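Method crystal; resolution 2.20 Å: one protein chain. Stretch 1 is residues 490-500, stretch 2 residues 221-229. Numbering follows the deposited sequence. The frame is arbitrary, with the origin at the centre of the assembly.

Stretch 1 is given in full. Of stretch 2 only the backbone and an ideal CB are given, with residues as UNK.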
# COMPACT_ATOMS: atom_id res chain seq x y z
N GLU A 490 -8.29 -1.37 15.47
CA GLU A 490 -8.47 -2.80 15.24
C GLU A 490 -7.32 -3.56 15.89
O GLU A 490 -7.52 -4.63 16.46
CB GLU A 490 -8.60 -3.12 13.76
CG GLU A 490 -9.83 -2.51 13.14
CD GLU A 490 -11.13 -2.94 13.84
OE1 GLU A 490 -11.18 -4.04 14.44
OE2 GLU A 490 -12.11 -2.17 13.77
N THR A 491 -6.13 -2.98 15.88
CA THR A 491 -4.98 -3.62 16.49
C THR A 491 -5.07 -3.61 18.01
O THR A 491 -4.65 -4.57 18.67
CB THR A 491 -3.67 -2.95 16.05
OG1 THR A 491 -3.58 -3.00 14.63
CG2 THR A 491 -2.47 -3.67 16.65
N GLN A 492 -5.64 -2.54 18.58
CA GLN A 492 -5.80 -2.46 20.03
C GLN A 492 -6.75 -3.52 20.56
O GLN A 492 -6.56 -4.04 21.66
CB GLN A 492 -6.29 -1.06 20.44
CG GLN A 492 -5.29 0.01 20.11
CD GLN A 492 -4.00 -0.15 20.91
OE1 GLN A 492 -3.94 -0.91 21.88
NE2 GLN A 492 -2.95 0.58 20.50
N LYS A 493 -7.78 -3.85 19.80
CA LYS A 493 -8.71 -4.90 20.21
C LYS A 493 -7.96 -6.23 20.35
O LYS A 493 -8.24 -7.03 21.25
CB LYS A 493 -9.82 -5.05 19.17
CG LYS A 493 -10.66 -3.79 18.97
CD LYS A 493 -11.92 -4.10 18.17
CE LYS A 493 -12.75 -2.84 17.96
NZ LYS A 493 -14.08 -3.10 17.31
N PHE A 494 -7.00 -6.48 19.48
CA PHE A 494 -6.16 -7.66 19.64
C PHE A 494 -5.36 -7.58 20.94
O PHE A 494 -5.31 -8.53 21.72
CB PHE A 494 -5.23 -7.85 18.45
CG PHE A 494 -5.86 -8.61 17.30
CD1 PHE A 494 -5.90 -10.00 17.29
CD2 PHE A 494 -6.42 -7.93 16.22
CE1 PHE A 494 -6.48 -10.69 16.23
CE2 PHE A 494 -7.01 -8.63 15.16
CZ PHE A 494 -7.04 -10.00 15.17
N VAL A 495 -4.73 -6.43 21.18
CA VAL A 495 -3.93 -6.29 22.39
C VAL A 495 -4.83 -6.53 23.59
O VAL A 495 -4.47 -7.24 24.52
CB VAL A 495 -3.31 -4.90 22.47
CG1 VAL A 495 -2.72 -4.66 23.85
CG2 VAL A 495 -2.28 -4.74 21.37
N ASN A 496 -6.03 -5.95 23.57
CA ASN A 496 -6.94 -6.08 24.69
C ASN A 496 -7.36 -7.54 24.92
O ASN A 496 -7.35 -8.03 26.05
CB ASN A 496 -8.15 -5.18 24.49
CG ASN A 496 -9.26 -5.47 25.48
OD1 ASN A 496 -9.25 -5.00 26.61
ND2 ASN A 496 -10.22 -6.29 25.05
N LEU A 497 -7.73 -8.24 23.86
CA LEU A 497 -8.12 -9.63 23.98
C LEU A 497 -6.97 -10.49 24.51
O LEU A 497 -7.14 -11.26 25.44
CB LEU A 497 -8.56 -10.15 22.62
CG LEU A 497 -8.93 -11.63 22.54
CD1 LEU A 497 -10.26 -11.87 23.22
CD2 LEU A 497 -8.94 -12.12 21.09
N LEU A 498 -5.78 -10.35 23.93
CA LEU A 498 -4.67 -11.26 24.22
C LEU A 498 -3.95 -11.04 25.54
O LEU A 498 -3.41 -12.00 26.10
CB LEU A 498 -3.65 -11.22 23.07
CG LEU A 498 -4.17 -11.78 21.73
CD1 LEU A 498 -3.18 -11.55 20.62
CD2 LEU A 498 -4.51 -13.25 21.83
N THR A 499 -3.91 -9.80 26.04
CA THR A 499 -3.17 -9.49 27.28
C THR A 499 -4.02 -9.62 28.53
O THR A 499 -3.52 -9.55 29.66
CB THR A 499 -2.59 -8.05 27.23
OG1 THR A 499 -3.66 -7.11 27.23
CG2 THR A 499 -1.77 -7.85 25.98
N ASN A 500 -5.32 -9.79 28.35
CA ASN A 500 -6.24 -10.05 29.45
C ASN A 500 -6.70 -11.51 29.54
O ASN A 500 -6.48 -12.29 28.62
CB ASN A 500 -7.45 -9.14 29.33
CG ASN A 500 -7.12 -7.72 29.67
OD1 ASN A 500 -6.96 -7.38 30.84
ND2 ASN A 500 -6.96 -6.88 28.65
N UNK A 221 4.20 -14.13 25.92
CA UNK A 221 4.51 -12.75 25.59
C UNK A 221 3.88 -12.32 24.29
O UNK A 221 3.92 -13.04 23.28
CB UNK A 221 6.03 -12.55 25.52
N UNK A 222 3.30 -11.12 24.30
CA UNK A 222 2.82 -10.49 23.08
C UNK A 222 3.73 -9.33 22.72
O UNK A 222 3.85 -8.34 23.47
CB UNK A 222 1.37 -10.02 23.24
N UNK A 223 4.41 -9.46 21.60
CA UNK A 223 5.28 -8.41 21.12
C UNK A 223 4.47 -7.52 20.21
O UNK A 223 4.11 -7.90 19.10
CB UNK A 223 6.51 -8.98 20.40
N UNK A 224 4.14 -6.34 20.71
CA UNK A 224 3.44 -5.34 19.94
C UNK A 224 4.49 -4.53 19.19
O UNK A 224 5.35 -3.87 19.79
CB UNK A 224 2.57 -4.45 20.83
N UNK A 225 4.41 -4.60 17.88
CA UNK A 225 5.49 -4.12 17.03
C UNK A 225 5.25 -2.70 16.53
O UNK A 225 4.12 -2.33 16.19
CB UNK A 225 5.67 -5.06 15.84
N UNK A 226 6.33 -1.95 16.46
CA UNK A 226 6.32 -0.63 15.90
C UNK A 226 7.58 -0.56 15.05
O UNK A 226 8.63 -1.05 15.46
CB UNK A 226 6.27 0.46 16.97
N UNK A 227 7.50 0.03 13.86
CA UNK A 227 6.31 0.61 13.25
C UNK A 227 5.32 -0.40 12.69
O UNK A 227 5.68 -1.54 12.34
CB UNK A 227 6.73 1.56 12.13
N UNK A 228 4.07 0.05 12.61
CA UNK A 228 2.96 -0.74 12.10
C UNK A 228 1.89 0.23 11.70
O UNK A 228 1.99 1.42 11.99
CB UNK A 228 2.45 -1.75 13.13
N UNK A 229 0.82 -0.28 11.09
CA UNK A 229 -0.38 0.54 10.92
C UNK A 229 -0.20 1.68 9.94
O UNK A 229 0.73 1.67 9.11
CB UNK A 229 -0.82 1.11 12.27

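Stretch 2 runs nearly antiparallel to the helix of stretch 1, at 165°, with the axes 9.8 Å apart at their closest. Its first six residues form a strand, so alternate CA-to-CB bonds should meet the helix.

At position 221 nothing of stretch 1 lies within 5.5 Å of the ideal CB; the extended backbone suits many residues, and it is I221.

Position 222 points toward the helix. Its ideal CB is 4.7 Å from T499 CG2 and 5.2 Å from L498 CB, and V495 lies nearby. The surroundings are methyl groups and aliphatic carbon, and the OG1 of T499 already donates to V495 O, so an apolar side chain of medium length, such as leucine, isoleucine or methionine, would fit. It is L222. Its CD1 meets L498 CD1 at 3.9 Å, while its CD2 lies 3.7 Å from T499 CG2 and 4.1 Å from V495 CA, so the forked end spans three helix residues.

Position 223 is out of reach, as alternation predicts, and many residues would serve; Y223 occupies it.

Position 224 again faces the helix. The ideal CB is 4.9 Å from V495 CG2, leaving room for a few more carbons against a hydrophobic surface: valine, isoleucine, leucine or methionine could all be considered. The deposited L224 brings CD1 to 4.0 Å from V495 CG2 and 4.1 Å from T491 CG2, bridging residues one helical turn apart.

Positions 225 and 226 find no partner in stretch 1, which leaves their identities open; they are I225 and N226. At 227 the peptide bond before the residue is cis, a strong argument for proline, and P227 it is.

Position 228 points toward the helix, but nothing lies within 5.5 Å of its ideal CB. A side chain of some length is needed to reach T491, and a long one to reach Q492; these offer a methyl and an amide, so arginine, lysine, glutamine or methionine are plausible. R228 extends its chain so that NE is 3.9 Å from T491 CG2. The guanidinium presents its edge to Q492, with NH2 3.9 Å from Q492 NE2, a contact without a hydrogen bond. R228 NH1 donates to I225 O at 2.8 Å, which ties the end of the extended side chain to the backbone of its own stretch.

At 229 the phi of 69° favours glycine by itself. The ideal CB would sit 5.5 Å from T491 OG1, so backbone conformation argues more strongly than crowding, and the residue is G229.

Stretch 2 (221-229) ILYLINPRG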
# COMPACT_ATOMS: atom_id res chain seq x y z
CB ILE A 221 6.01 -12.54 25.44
CG1 ILE A 221 6.73 -12.90 26.73
CG2 ILE A 221 6.30 -11.08 25.06
CD1 ILE A 221 8.23 -12.85 26.57
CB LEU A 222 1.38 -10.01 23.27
CG LEU A 222 0.81 -9.22 22.10
CD1 LEU A 222 0.48 -10.13 20.96
CD2 LEU A 222 -0.42 -8.46 22.54
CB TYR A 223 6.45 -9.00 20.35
CG TYR A 223 7.44 -9.77 21.19
CD1 TYR A 223 8.39 -9.11 21.94
CD2 TYR A 223 7.44 -11.17 21.20
CE1 TYR A 223 9.32 -9.80 22.69
CE2 TYR A 223 8.37 -11.87 21.95
CZ TYR A 223 9.30 -11.17 22.70
OH TYR A 223 10.23 -11.84 23.45
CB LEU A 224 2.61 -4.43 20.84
CG LEU A 224 1.88 -3.29 20.13
CD1 LEU A 224 0.86 -3.84 19.12
CD2 LEU A 224 1.19 -2.40 21.17
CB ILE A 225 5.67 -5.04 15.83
CG1 ILE A 225 6.09 -6.42 16.31
CG2 ILE A 225 6.72 -4.49 14.91
CD1 ILE A 225 5.98 -7.52 15.27
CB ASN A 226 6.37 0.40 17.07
CG ASN A 226 6.01 1.79 16.64
OD1 ASN A 226 4.91 2.03 16.13
ND2 ASN A 226 6.93 2.74 16.87
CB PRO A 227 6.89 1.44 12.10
CG PRO A 227 8.14 0.76 11.75
CD PRO A 227 8.70 0.25 13.05
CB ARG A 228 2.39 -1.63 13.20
CG ARG A 228 1.81 -0.82 14.40
CD ARG A 228 1.13 -1.75 15.42
NE ARG A 228 0.45 -1.02 16.48
CZ ARG A 228 1.07 -0.55 17.56
NH1 ARG A 228 2.36 -0.76 17.74
NH2 ARG A 228 0.40 0.13 18.48
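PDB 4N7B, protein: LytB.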